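Superoxide dismutase [Fe] (Aquifex pyrophilus, PDB 1COJ) converts toxic superoxide radicals into oxygen and hydrogen peroxide, using one iron ion per subunit. Local coordinates at residues F85-P90 with D191-R196; A121-R126 with N175-Y180; R126-L131 with N143-H148; P158-D163 with D182-N187. One frame throughout, in Å; residues are numbered along the deposited sequence.

Contact 1. Residues F85-P90 with D191-R196; sequences FGMLTP and DVVNER
The guanidinium of Arg196 is met obliquely from across the contact by Met87 SD and the carbonyl carbon of Gly86, while its two terminal nitrogens turn to backbone oxygens elsewhere: NH1 bonds Leu159 O of strand 157-163 and NH2 bonds Leu83 O of helix 63-86. This is part of the interface between the two domains of an iron/manganese superoxide dismutase, where helix 63-86 of the alpha-hairpin domain ends against helix 190-207 of the C-terminal domain. Arginine suits the place because a long, extended chain can cross from one helix to the other and offer several N-H groups to backbone carbonyls. Met87 and Arg196 cross at about a right angle, with SD 3.5 Å from NH1 and Met87 CB 3.7 Å from NH2. The methionine takes the crowded position at its first torsion, CG lying between the backbone N and the carbonyl carbon (chi1 67°). Glycine suits position 86 because its backbone, with no side chain in between, comes close to the neighbouring helix: Gly86 C is 4.3 Å from Arg196 NH2. Gly86 O lies 3.6 Å from Val192 CG2, an apolar neighbour that offers no N-H. Val192 CG1 in turn rests against Met87 CB at 4.2 Å. The unbranched, apolar chain of Met87 suits a site where it also touches Ile160 of the sheet and Phe184 of helix 177-186. A bend at chi3 (-77°) sets the terminal methyl, and Met87 CE settles 3.8 Å from Val193 CG2.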
loop_
_atom_site.group_PDB
_atom_site.type_symbol
_atom_site.label_atom_id
_atom_site.label_comp_id
_atom_site.label_asym_id
_atom_site.label_seq_id
_atom_site.Cartn_x
_atom_site.Cartn_y
_atom_site.Cartn_z
ATOM N N PHE A 85 -23.034 3.753 9.429
ATOM C CA PHE A 85 -24.453 4.066 9.283
ATOM C C PHE A 85 -25.233 3.771 10.559
ATOM O O PHE A 85 -26.083 4.562 10.979
ATOM C CB PHE A 85 -25.058 3.274 8.123
ATOM C CG PHE A 85 -24.546 3.681 6.770
ATOM C CD1 PHE A 85 -24.584 5.012 6.369
ATOM C CD2 PHE A 85 -24.038 2.729 5.889
ATOM C CE1 PHE A 85 -24.128 5.392 5.115
ATOM C CE2 PHE A 85 -23.579 3.098 4.629
ATOM C CZ PHE A 85 -23.625 4.432 4.240
ATOM N N GLY A 86 -24.908 2.648 11.193
ATOM C CA GLY A 86 -25.584 2.236 12.410
ATOM C C GLY A 86 -25.492 3.169 13.599
ATOM O O GLY A 86 -26.304 3.081 14.522
ATOM N N MET A 87 -24.528 4.079 13.587
ATOM C CA MET A 87 -24.384 4.998 14.703
ATOM C C MET A 87 -24.839 6.421 14.392
ATOM O O MET A 87 -24.520 7.346 15.139
ATOM C CB MET A 87 -22.941 5.003 15.216
ATOM C CG MET A 87 -21.917 5.569 14.242
ATOM S SD MET A 87 -20.270 5.640 14.954
ATOM C CE MET A 87 -20.425 7.063 16.001
ATOM N N LEU A 88 -25.586 6.596 13.305
ATOM C CA LEU A 88 -26.080 7.918 12.921
ATOM C C LEU A 88 -27.601 8.029 13.057
ATOM O O LEU A 88 -28.341 7.171 12.567
ATOM C CB LEU A 88 -25.661 8.255 11.485
ATOM C CG LEU A 88 -24.163 8.457 11.235
ATOM C CD1 LEU A 88 -23.884 8.473 9.745
ATOM C CD2 LEU A 88 -23.679 9.742 11.892
ATOM N N THR A 89 -28.055 9.061 13.768
ATOM C CA THR A 89 -29.485 9.330 13.962
ATOM C C THR A 89 -29.669 10.825 13.780
ATOM O O THR A 89 -28.816 11.603 14.211
ATOM C CB THR A 89 -29.983 8.950 15.388
ATOM O OG1 THR A 89 -29.304 7.776 15.834
ATOM C CG2 THR A 89 -31.428 8.638 15.388
ATOM N N PRO A 90 -30.778 11.252 13.145
ATOM C CA PRO A 90 -31.029 12.680 12.926
ATOM C C PRO A 90 -30.944 13.525 14.196
ATOM O O PRO A 90 -31.691 13.317 15.148
ATOM C CB PRO A 90 -32.432 12.697 12.301
ATOM C CG PRO A 90 -33.032 11.372 12.707
ATOM C CD PRO A 90 -31.863 10.445 12.561
ATOM N N ASP A 191 -26.369 6.084 22.237
ATOM C CA ASP A 191 -26.918 4.864 22.822
ATOM C C ASP A 191 -26.156 3.693 22.205
ATOM O O ASP A 191 -25.759 2.757 22.901
ATOM C CB ASP A 191 -28.412 4.731 22.509
ATOM C CG ASP A 191 -29.277 5.694 23.310
ATOM O OD1 ASP A 191 -28.739 6.519 24.077
ATOM O OD2 ASP A 191 -30.514 5.616 23.177
ATOM N N VAL A 192 -25.926 3.784 20.896
ATOM C CA VAL A 192 -25.201 2.762 20.143
ATOM C C VAL A 192 -23.739 2.685 20.596
ATOM O O VAL A 192 -23.242 1.608 20.935
ATOM C CB VAL A 192 -25.272 3.044 18.613
ATOM C CG1 VAL A 192 -24.349 2.107 17.842
ATOM C CG2 VAL A 192 -26.702 2.868 18.119
ATOM N N VAL A 193 -23.074 3.835 20.643
ATOM C CA VAL A 193 -21.675 3.898 21.059
ATOM C C VAL A 193 -21.482 3.397 22.494
ATOM O O VAL A 193 -20.557 2.632 22.767
ATOM C CB VAL A 193 -21.109 5.334 20.924
ATOM C CG1 VAL A 193 -19.648 5.377 21.357
ATOM C CG2 VAL A 193 -21.256 5.815 19.487
ATOM N N ASN A 194 -22.364 3.805 23.403
ATOM C CA ASN A 194 -22.268 3.382 24.799
ATOM C C ASN A 194 -22.390 1.868 24.933
ATOM O O ASN A 194 -21.695 1.250 25.748
ATOM C CB ASN A 194 -23.334 4.068 25.658
ATOM C CG ASN A 194 -23.101 5.564 25.814
ATOM O OD1 ASN A 194 -23.980 6.284 26.283
ATOM N ND2 ASN A 194 -21.931 6.037 25.421
ATOM N N GLU A 195 -23.273 1.271 24.134
ATOM C CA GLU A 195 -23.458 -0.173 24.164
ATOM C C GLU A 195 -22.207 -0.868 23.651
ATOM O O GLU A 195 -21.771 -1.871 24.217
ATOM C CB GLU A 195 -24.661 -0.598 23.326
ATOM C CG GLU A 195 -24.770 -2.109 23.197
ATOM C CD GLU A 195 -26.078 -2.570 22.600
ATOM O OE1 GLU A 195 -26.678 -3.506 23.169
ATOM O OE2 GLU A 195 -26.504 -2.011 21.566
ATOM N N ARG A 196 -21.639 -0.334 22.574
ATOM C CA ARG A 196 -20.422 -0.892 21.999
ATOM C C ARG A 196 -19.325 -0.886 23.059
ATOM O O ARG A 196 -18.602 -1.870 23.224
ATOM C CB ARG A 196 -19.970 -0.074 20.789
ATOM C CG ARG A 196 -20.881 -0.174 19.581
ATOM C CD ARG A 196 -20.328 0.636 18.420
ATOM N NE ARG A 196 -21.215 0.616 17.258
ATOM C CZ ARG A 196 -21.109 1.438 16.218
ATOM N NH1 ARG A 196 -20.151 2.350 16.180
ATOM N NH2 ARG A 196 -21.994 1.379 15.234
#

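Contact 2. Residues A121-R126 with N175-Y180; sequences AAMAFR and NKRPPY
Helix 111-124 finishes where helix 177-186 begins, and in this corner of the C-terminal domain Arg177 reaches out from the first turn of one helix to the last turn of the other. Its CG, anti to the backbone N (chi1 -171°), starts the chain toward helix 111-124. NH1 bonds Ala122 O at 2.9 Å, the oxygen standing near the guanidinium edge, tilted 21° from its plane, and the donor lying in the carbonyl plane. A second bond from the same NH1 to Phe125 O is weak, its angle at the hydrogen only 126°; Thr164 OG1 also bonds that oxygen. Tyr169 OH holds NH2, so the group is gripped from more than one direction. Met123 SD lies 3.9 Å from Arg177 CD, and its methyl CE reaches Pro178 CG at 3.7 Å, the two side chains crossing at about a right angle. Pro178 fits a first helical turn, where no amide hydrogen is called for. An alanine in place of Arg177 would probably leave Ala122 O without its guanidinium donor and open a gap beside Met123 SD. Arg126 N turns to Asp146. Typical of a helix C-terminus is that the last carbonyls lack amides one turn ahead and welcome a cationic donor.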
loop_
_atom_site.group_PDB
_atom_site.type_symbol
_atom_site.label_atom_id
_atom_site.label_comp_id
_atom_site.label_asym_id
_atom_site.label_seq_id
_atom_site.Cartn_x
_atom_site.Cartn_y
_atom_site.Cartn_z
ATOM N N ALA A 121 -7.356 13.017 13.068
ATOM C CA ALA A 121 -7.182 11.750 12.362
ATOM C C ALA A 121 -8.055 11.721 11.112
ATOM O O ALA A 121 -7.629 11.239 10.063
ATOM C CB ALA A 121 -7.516 10.569 13.278
ATOM N N ALA A 122 -9.265 12.268 11.217
ATOM C CA ALA A 122 -10.187 12.312 10.086
ATOM C C ALA A 122 -9.644 13.201 8.968
ATOM O O ALA A 122 -9.897 12.958 7.788
ATOM C CB ALA A 122 -11.558 12.801 10.539
ATOM N N MET A 123 -8.907 14.239 9.345
ATOM C CA MET A 123 -8.316 15.148 8.368
ATOM C C MET A 123 -7.003 14.601 7.801
ATOM O O MET A 123 -6.634 14.910 6.671
ATOM C CB MET A 123 -8.058 16.521 8.999
ATOM C CG MET A 123 -9.306 17.379 9.204
ATOM S SD MET A 123 -10.161 17.758 7.655
ATOM C CE MET A 123 -9.035 18.873 6.898
ATOM N N ALA A 124 -6.306 13.793 8.596
ATOM C CA ALA A 124 -5.017 13.228 8.199
ATOM C C ALA A 124 -5.083 11.932 7.401
ATOM O O ALA A 124 -4.115 11.585 6.718
ATOM C CB ALA A 124 -4.135 13.027 9.435
ATOM N N PHE A 125 -6.201 11.215 7.485
ATOM C CA PHE A 125 -6.330 9.950 6.773
ATOM C C PHE A 125 -7.241 9.891 5.565
ATOM O O PHE A 125 -8.286 10.533 5.507
ATOM C CB PHE A 125 -6.571 8.807 7.751
ATOM C CG PHE A 125 -5.353 8.480 8.548
ATOM C CD1 PHE A 125 -4.441 7.529 8.094
ATOM C CD2 PHE A 125 -5.056 9.203 9.697
ATOM C CE1 PHE A 125 -3.246 7.314 8.771
ATOM C CE2 PHE A 125 -3.872 9.001 10.380
ATOM C CZ PHE A 125 -2.962 8.055 9.918
ATOM N N ARG A 126 -6.809 9.100 4.591
ATOM C CA ARG A 126 -7.490 8.963 3.316
ATOM C C ARG A 126 -8.656 7.987 3.248
ATOM O O ARG A 126 -9.358 7.948 2.234
ATOM C CB ARG A 126 -6.452 8.625 2.245
ATOM C CG ARG A 126 -5.284 9.606 2.244
ATOM C CD ARG A 126 -4.081 9.118 1.447
ATOM N NE ARG A 126 -2.957 10.040 1.612
ATOM C CZ ARG A 126 -1.712 9.807 1.200
ATOM N NH1 ARG A 126 -1.401 8.674 0.587
ATOM N NH2 ARG A 126 -0.770 10.714 1.416
ATOM N N ASN A 175 -14.974 19.259 -1.886
ATOM C CA ASN A 175 -13.662 19.077 -1.258
ATOM C C ASN A 175 -13.584 19.429 0.232
ATOM O O ASN A 175 -12.589 19.102 0.885
ATOM C CB ASN A 175 -12.617 19.920 -1.985
ATOM C CG ASN A 175 -12.904 21.403 -1.879
ATOM O OD1 ASN A 175 -13.802 21.911 -2.544
ATOM N ND2 ASN A 175 -12.166 22.097 -1.025
ATOM N N LYS A 176 -14.593 20.120 0.756
ATOM C CA LYS A 176 -14.595 20.555 2.154
ATOM C C LYS A 176 -14.916 19.480 3.191
ATOM O O LYS A 176 -16.073 19.301 3.581
ATOM C CB LYS A 176 -15.550 21.736 2.331
ATOM C CG LYS A 176 -15.256 22.905 1.404
ATOM C CD LYS A 176 -16.293 24.017 1.541
ATOM C CE LYS A 176 -17.690 23.583 1.075
ATOM N NZ LYS A 176 -17.763 23.297 -0.394
ATOM N N ARG A 177 -13.873 18.845 3.715
ATOM C CA ARG A 177 -14.030 17.792 4.715
ATOM C C ARG A 177 -14.389 18.263 6.136
ATOM O O ARG A 177 -15.213 17.635 6.802
ATOM C CB ARG A 177 -12.780 16.899 4.746
ATOM C CG ARG A 177 -12.931 15.651 5.605
ATOM C CD ARG A 177 -11.685 14.783 5.578
ATOM N NE ARG A 177 -11.436 14.199 4.261
ATOM C CZ ARG A 177 -10.392 13.427 3.967
ATOM N NH1 ARG A 177 -9.493 13.130 4.901
ATOM N NH2 ARG A 177 -10.237 12.959 2.734
ATOM N N PRO A 178 -13.790 19.372 6.615
ATOM C CA PRO A 178 -14.100 19.856 7.974
ATOM C C PRO A 178 -15.586 20.005 8.330
ATOM O O PRO A 178 -16.022 19.535 9.386
ATOM C CB PRO A 178 -13.354 21.184 8.038
ATOM C CG PRO A 178 -12.146 20.912 7.216
ATOM C CD PRO A 178 -12.713 20.181 6.017
ATOM N N PRO A 179 -16.382 20.674 7.477
ATOM C CA PRO A 179 -17.798 20.814 7.817
ATOM C C PRO A 179 -18.515 19.464 7.877
ATOM O O PRO A 179 -19.484 19.310 8.619
ATOM C CB PRO A 179 -18.340 21.713 6.704
ATOM C CG PRO A 179 -17.406 21.464 5.565
ATOM C CD PRO A 179 -16.071 21.411 6.237
ATOM N N TYR A 180 -18.028 18.491 7.115
ATOM C CA TYR A 180 -18.617 17.157 7.112
ATOM C C TYR A 180 -18.341 16.473 8.449
ATOM O O TYR A 180 -19.224 15.827 9.021
ATOM C CB TYR A 180 -18.059 16.330 5.946
ATOM C CG TYR A 180 -18.108 14.833 6.156
ATOM C CD1 TYR A 180 -19.324 14.147 6.211
ATOM C CD2 TYR A 180 -16.929 14.097 6.305
ATOM C CE1 TYR A 180 -19.364 12.759 6.411
ATOM C CE2 TYR A 180 -16.955 12.712 6.505
ATOM C CZ TYR A 180 -18.173 12.050 6.557
ATOM O OH TYR A 180 -18.194 10.688 6.757
#

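Contact 3. Residues R126-L131 with N143-H148; sequences RGWAIL and NGLDAH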
loop_
_atom_site.group_PDB
_atom_site.type_symbol
_atom_site.label_atom_id
_atom_site.label_comp_id
_atom_site.label_asym_id
_atom_site.label_seq_id
_atom_site.Cartn_x
_atom_site.Cartn_y
_atom_site.Cartn_z
ATOM N N ARG A 126 -6.809 9.100 4.591
ATOM C CA ARG A 126 -7.490 8.963 3.316
ATOM C C ARG A 126 -8.656 7.987 3.248
ATOM O O ARG A 126 -9.358 7.948 2.234
ATOM C CB ARG A 126 -6.452 8.625 2.245
ATOM C CG ARG A 126 -5.284 9.606 2.244
ATOM C CD ARG A 126 -4.081 9.118 1.447
ATOM N NE ARG A 126 -2.957 10.040 1.612
ATOM C CZ ARG A 126 -1.712 9.807 1.200
ATOM N NH1 ARG A 126 -1.401 8.674 0.587
ATOM N NH2 ARG A 126 -0.770 10.714 1.416
ATOM N N GLY A 127 -8.869 7.220 4.313
ATOM C CA GLY A 127 -9.951 6.253 4.316
ATOM C C GLY A 127 -10.934 6.314 5.470
ATOM O O GLY A 127 -12.143 6.453 5.249
ATOM N N TRP A 128 -10.433 6.162 6.694
ATOM C CA TRP A 128 -11.276 6.170 7.893
ATOM C C TRP A 128 -10.512 6.681 9.110
ATOM O O TRP A 128 -9.282 6.688 9.124
ATOM C CB TRP A 128 -11.742 4.740 8.238
ATOM C CG TRP A 128 -12.496 4.012 7.163
ATOM C CD1 TRP A 128 -11.964 3.359 6.092
ATOM C CD2 TRP A 128 -13.918 3.860 7.056
ATOM N NE1 TRP A 128 -12.960 2.818 5.326
ATOM C CE2 TRP A 128 -14.175 3.108 5.898
ATOM C CE3 TRP A 128 -15.000 4.289 7.837
ATOM C CZ2 TRP A 128 -15.472 2.762 5.488
ATOM C CZ3 TRP A 128 -16.296 3.948 7.435
ATOM C CH2 TRP A 128 -16.517 3.193 6.272
ATOM N N ALA A 129 -11.254 7.078 10.133
ATOM C CA ALA A 129 -10.689 7.521 11.403
ATOM C C ALA A 129 -11.510 6.731 12.418
ATOM O O ALA A 129 -12.744 6.801 12.417
ATOM C CB ALA A 129 -10.879 9.015 11.598
ATOM N N ILE A 130 -10.835 5.932 13.238
ATOM C CA ILE A 130 -11.517 5.095 14.216
ATOM C C ILE A 130 -11.072 5.283 15.662
ATOM O O ILE A 130 -9.881 5.443 15.935
ATOM C CB ILE A 130 -11.321 3.593 13.866
ATOM C CG1 ILE A 130 -11.876 3.295 12.472
ATOM C CG2 ILE A 130 -12.013 2.703 14.893
ATOM C CD1 ILE A 130 -11.632 1.874 11.991
ATOM N N LEU A 131 -12.041 5.343 16.573
ATOM C CA LEU A 131 -11.753 5.413 18.003
ATOM C C LEU A 131 -12.166 4.029 18.471
ATOM O O LEU A 131 -13.320 3.631 18.280
ATOM C CB LEU A 131 -12.608 6.458 18.735
ATOM C CG LEU A 131 -12.463 6.392 20.269
ATOM C CD1 LEU A 131 -11.060 6.817 20.698
ATOM C CD2 LEU A 131 -13.497 7.266 20.952
ATOM N N ASN A 143 -7.219 5.148 15.552
ATOM C CA ASN A 143 -6.592 4.416 14.457
ATOM C C ASN A 143 -7.050 5.000 13.116
ATOM O O ASN A 143 -8.240 4.993 12.800
ATOM C CB ASN A 143 -6.995 2.936 14.569
ATOM C CG ASN A 143 -6.383 2.042 13.486
ATOM O OD1 ASN A 143 -6.876 0.937 13.256
ATOM N ND2 ASN A 143 -5.292 2.481 12.857
ATOM N N GLY A 144 -6.118 5.557 12.357
ATOM C CA GLY A 144 -6.463 6.109 11.059
ATOM C C GLY A 144 -6.148 5.095 9.974
ATOM O O GLY A 144 -5.129 4.401 10.049
ATOM N N LEU A 145 -7.008 4.998 8.968
ATOM C CA LEU A 145 -6.808 4.058 7.872
ATOM C C LEU A 145 -6.772 4.816 6.550
ATOM O O LEU A 145 -7.492 5.806 6.375
ATOM C CB LEU A 145 -7.957 3.043 7.804
ATOM C CG LEU A 145 -8.532 2.377 9.056
ATOM C CD1 LEU A 145 -9.532 1.319 8.626
ATOM C CD2 LEU A 145 -7.456 1.751 9.893
ATOM N N ASP A 146 -5.939 4.361 5.617
ATOM C CA ASP A 146 -5.872 5.000 4.307
ATOM C C ASP A 146 -6.818 4.346 3.302
ATOM O O ASP A 146 -7.017 4.857 2.197
ATOM C CB ASP A 146 -4.441 5.022 3.769
ATOM C CG ASP A 146 -3.735 6.334 4.049
ATOM O OD1 ASP A 146 -2.577 6.482 3.626
ATOM O OD2 ASP A 146 -4.338 7.226 4.685
ATOM N N ALA A 147 -7.403 3.222 3.705
ATOM C CA ALA A 147 -8.351 2.463 2.888
ATOM C C ALA A 147 -9.045 1.482 3.831
ATOM O O ALA A 147 -8.676 1.382 4.995
ATOM C CB ALA A 147 -7.623 1.714 1.767
ATOM N N HIS A 148 -10.039 0.747 3.339
ATOM C CA HIS A 148 -10.758 -0.208 4.185
ATOM C C HIS A 148 -9.827 -1.225 4.842
ATOM O O HIS A 148 -10.056 -1.632 5.979
ATOM C CB HIS A 148 -11.805 -0.988 3.376
ATOM C CG HIS A 148 -12.754 -0.128 2.602
ATOM N ND1 HIS A 148 -13.359 0.988 3.131
ATOM C CD2 HIS A 148 -13.224 -0.242 1.332
ATOM C CE1 HIS A 148 -14.154 1.534 2.226
ATOM N NE2 HIS A 148 -14.088 0.804 1.126
#
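Trp128 and Leu145 pair at a classic beta bulge in the hairpin of strands 128-134 and 139-145, right beside the iron site, whose metal lies about 4 Å from the tryptophan side chain. Gly127 and Trp128 both face Leu145: Trp128 N bonds Leu145 O at 3.0 Å, and Gly127 N adds a weak bond to the same oxygen. The backbone of Asp146 and Ala147 lies so close to Gly127 CA that glycine suits the place. Further on, Ile130 and Asn143 form a second hydrogen-bonded pair, with Asn143 N 2.7 Å from Ile130 O. On the sheet face that carries Trp128, Leu145 CD1 touches both Trp128 CD1 (4.1 Å) and Ile130 CD1 (4.0 Å). The Ala129 methyl lies on the other face, beside Gly144, where small residues allow helix 111-124 to approach closely. Beyond the bulge, Asp146 OD2 accepts Arg126 N at 3.1 Å, a nearly straight bond of 167°. Arg126 NH1 and Asp146 OD1 form a long salt bridge with no N-H aimed at the oxygen; Arg126 bonds Gln59 O, and Asp146 pairs with Arg65, both of a second subunit. Trp128 CG, anti to the carbonyl carbon (chi1 -57°), starts the indole off beside the backbone N, at the bulged end. NE1 donates to His148 ND1 at 2.9 Å, the rings meeting rim to rim with planes 52° apart. As NE2 bonds Tyr35 OH, both His148 nitrogens are engaged, and the imidazole is held against rotation.

Contact 4. Residues P158-D163 with D182-N187; sequences PLIVID and DAFFKN. With FE (Fe (III) ion), chain B.
Val161 O is buried against the tip of Phe184, 3.4 Å from CZ, with no hydrogen-bonding partner anywhere in the model. The apolar ring atoms CZ and CE1 offer this oxygen no donor. Ile162 CG1 lies over one face of that ring, 4.1 Å from the centroid and 26° off the normal, in a CH-pi contact offset toward the rim. Ile160 comes to the ring's edge instead, CG2 being 4.1 Å from CE2. Phe184 CG, anti to the backbone N (chi1 175°), is directed at the strand, and the ring follows it. The contact seats helix 177-186 on strand 157-163, an outer strand of the antiparallel sheet of the C-terminal domain; beta-branched isoleucines suit the strand and give the helix a broad apolar surface. A classic bulge, Leu159 and Ile160 both facing Leu131, interrupts this strand. Ile162 CD1 also touches Phe185 CE2 at 4.2 Å, the side chains crossing at about a right angle. An alanine at Phe184 would probably open a gap over Ile162 CG1 and beside Ile160 CG2 and loosen the seat of the helix. At the strand's end Asp163 OD2 binds iron alongside His27, His81 and His167, while OD1 receives a weak hydrogen bond from the metal-bound water at 2.9 Å.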
loop_
_atom_site.group_PDB
_atom_site.type_symbol
_atom_site.label_atom_id
_atom_site.label_comp_id
_atom_site.label_asym_id
_atom_site.label_seq_id
_atom_site.Cartn_x
_atom_site.Cartn_y
_atom_site.Cartn_z
ATOM N N PRO A 158 -13.863 -1.407 17.432
ATOM C CA PRO A 158 -14.343 -0.078 17.021
ATOM C C PRO A 158 -15.516 0.472 17.816
ATOM O O PRO A 158 -16.516 -0.218 18.010
ATOM C CB PRO A 158 -14.763 -0.295 15.563
ATOM C CG PRO A 158 -14.124 -1.598 15.171
ATOM C CD PRO A 158 -14.211 -2.410 16.418
ATOM N N LEU A 159 -15.410 1.731 18.227
ATOM C CA LEU A 159 -16.478 2.383 18.972
ATOM C C LEU A 159 -17.060 3.469 18.083
ATOM O O LEU A 159 -18.269 3.522 17.874
ATOM C CB LEU A 159 -15.955 2.992 20.276
ATOM C CG LEU A 159 -15.264 2.050 21.268
ATOM C CD1 LEU A 159 -14.890 2.818 22.521
ATOM C CD2 LEU A 159 -16.160 0.867 21.614
ATOM N N ILE A 160 -16.197 4.343 17.569
ATOM C CA ILE A 160 -16.627 5.422 16.678
ATOM C C ILE A 160 -15.866 5.271 15.363
ATOM O O ILE A 160 -14.634 5.166 15.361
ATOM C CB ILE A 160 -16.345 6.826 17.276
ATOM C CG1 ILE A 160 -17.167 7.036 18.551
ATOM C CG2 ILE A 160 -16.648 7.915 16.241
ATOM C CD1 ILE A 160 -16.932 8.386 19.227
ATOM N N VAL A 161 -16.600 5.257 14.252
ATOM C CA VAL A 161 -16.007 5.092 12.928
ATOM C C VAL A 161 -16.422 6.224 11.985
ATOM O O VAL A 161 -17.611 6.433 11.742
ATOM C CB VAL A 161 -16.429 3.733 12.308
ATOM C CG1 VAL A 161 -15.827 3.563 10.938
ATOM C CG2 VAL A 161 -15.999 2.587 13.210
ATOM N N ILE A 162 -15.442 6.955 11.464
ATOM C CA ILE A 162 -15.711 8.057 10.548
ATOM C C ILE A 162 -15.159 7.734 9.165
ATOM O O ILE A 162 -13.967 7.458 9.007
ATOM C CB ILE A 162 -15.067 9.388 11.019
ATOM C CG1 ILE A 162 -15.417 9.671 12.481
ATOM C CG2 ILE A 162 -15.545 10.543 10.135
ATOM C CD1 ILE A 162 -14.800 10.957 13.025
ATOM N N ASP A 163 -16.039 7.752 8.171
ATOM C CA ASP A 163 -15.665 7.488 6.790
ATOM C C ASP A 163 -15.082 8.770 6.194
ATOM O O ASP A 163 -15.750 9.805 6.193
ATOM C CB ASP A 163 -16.905 7.078 5.986
ATOM C CG ASP A 163 -16.564 6.534 4.610
ATOM O OD1 ASP A 163 -15.373 6.519 4.238
ATOM O OD2 ASP A 163 -17.487 6.081 3.907
ATOM N N ASP A 182 -17.846 17.913 11.307
ATOM C CA ASP A 182 -18.684 18.558 12.314
ATOM C C ASP A 182 -20.101 17.994 12.239
ATOM O O ASP A 182 -20.708 17.689 13.267
ATOM C CB ASP A 182 -18.726 20.078 12.108
ATOM C CG ASP A 182 -17.399 20.751 12.414
ATOM O OD1 ASP A 182 -16.645 20.233 13.263
ATOM O OD2 ASP A 182 -17.113 21.807 11.810
ATOM N N ALA A 183 -20.614 17.837 11.021
ATOM C CA ALA A 183 -21.955 17.303 10.816
ATOM C C ALA A 183 -22.055 15.880 11.363
ATOM O O ALA A 183 -23.051 15.523 11.986
ATOM C CB ALA A 183 -22.325 17.341 9.338
ATOM N N PHE A 184 -21.003 15.087 11.170
ATOM C CA PHE A 184 -20.983 13.713 11.669
ATOM C C PHE A 184 -21.179 13.708 13.189
ATOM O O PHE A 184 -21.991 12.945 13.722
ATOM C CB PHE A 184 -19.663 13.012 11.305
ATOM C CG PHE A 184 -19.533 11.634 11.896
ATOM C CD1 PHE A 184 -20.012 10.522 11.210
ATOM C CD2 PHE A 184 -18.955 11.450 13.150
ATOM C CE1 PHE A 184 -19.921 9.248 11.771
ATOM C CE2 PHE A 184 -18.861 10.183 13.716
ATOM C CZ PHE A 184 -19.344 9.080 13.023
ATOM N N PHE A 185 -20.436 14.563 13.883
ATOM C CA PHE A 185 -20.547 14.653 15.334
ATOM C C PHE A 185 -21.932 15.082 15.823
ATOM O O PHE A 185 -22.345 14.704 16.919
ATOM C CB PHE A 185 -19.465 15.573 15.895
ATOM C CG PHE A 185 -18.132 14.897 16.062
ATOM C CD1 PHE A 185 -17.856 14.161 17.212
ATOM C CD2 PHE A 185 -17.165 14.971 15.066
ATOM C CE1 PHE A 185 -16.635 13.506 17.367
ATOM C CE2 PHE A 185 -15.940 14.317 15.210
ATOM C CZ PHE A 185 -15.676 13.584 16.360
ATOM N N LYS A 186 -22.654 15.845 15.004
ATOM C CA LYS A 186 -23.996 16.308 15.367
ATOM C C LYS A 186 -25.036 15.195 15.303
ATOM O O LYS A 186 -26.108 15.313 15.899
ATOM C CB LYS A 186 -24.467 17.435 14.441
ATOM C CG LYS A 186 -23.753 18.754 14.585
ATOM C CD LYS A 186 -24.558 19.843 13.890
ATOM C CE LYS A 186 -23.795 21.156 13.800
ATOM N NZ LYS A 186 -22.687 21.098 12.804
ATOM N N ASN A 187 -24.735 14.119 14.586
ATOM C CA ASN A 187 -25.692 13.033 14.444
ATOM C C ASN A 187 -25.311 11.721 15.113
ATOM O O ASN A 187 -25.890 10.678 14.801
ATOM C CB ASN A 187 -25.980 12.788 12.962
ATOM C CG ASN A 187 -26.623 13.978 12.297
ATOM O OD1 ASN A 187 -25.961 14.799 11.675
ATOM N ND2 ASN A 187 -27.927 14.067 12.413
HETATM FE FE FE B . -17.823 4.953 2.350
HETATM O O HOH W 1 -15.920 4.343 2.441
#

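Overall arrangement
Contact 1 alone joins the two domains, and its segments enclose all the others along the chain; contacts 2, 3 and 4 lie within the C-terminal domain. Contact 3 falls between the segments of contact 2, with Arg126 common to both, whereas the segments of contacts 2 and 4 alternate and share helix 177-186. Contacts 3 and 4 both reach the same sheet, through neighbouring strands 128-134 and 157-163, their centres 12 Å apart. Contacts 1 and 4 are closer, about 9 Å between centres, while 1 and 2 are 21 Å apart and do not touch. Strand 157-163 thus probably helps connect the domain interface with the iron site. All four contacts reach another subunit, contact 4 through Pro158, and contacts 2 and 3 reach two.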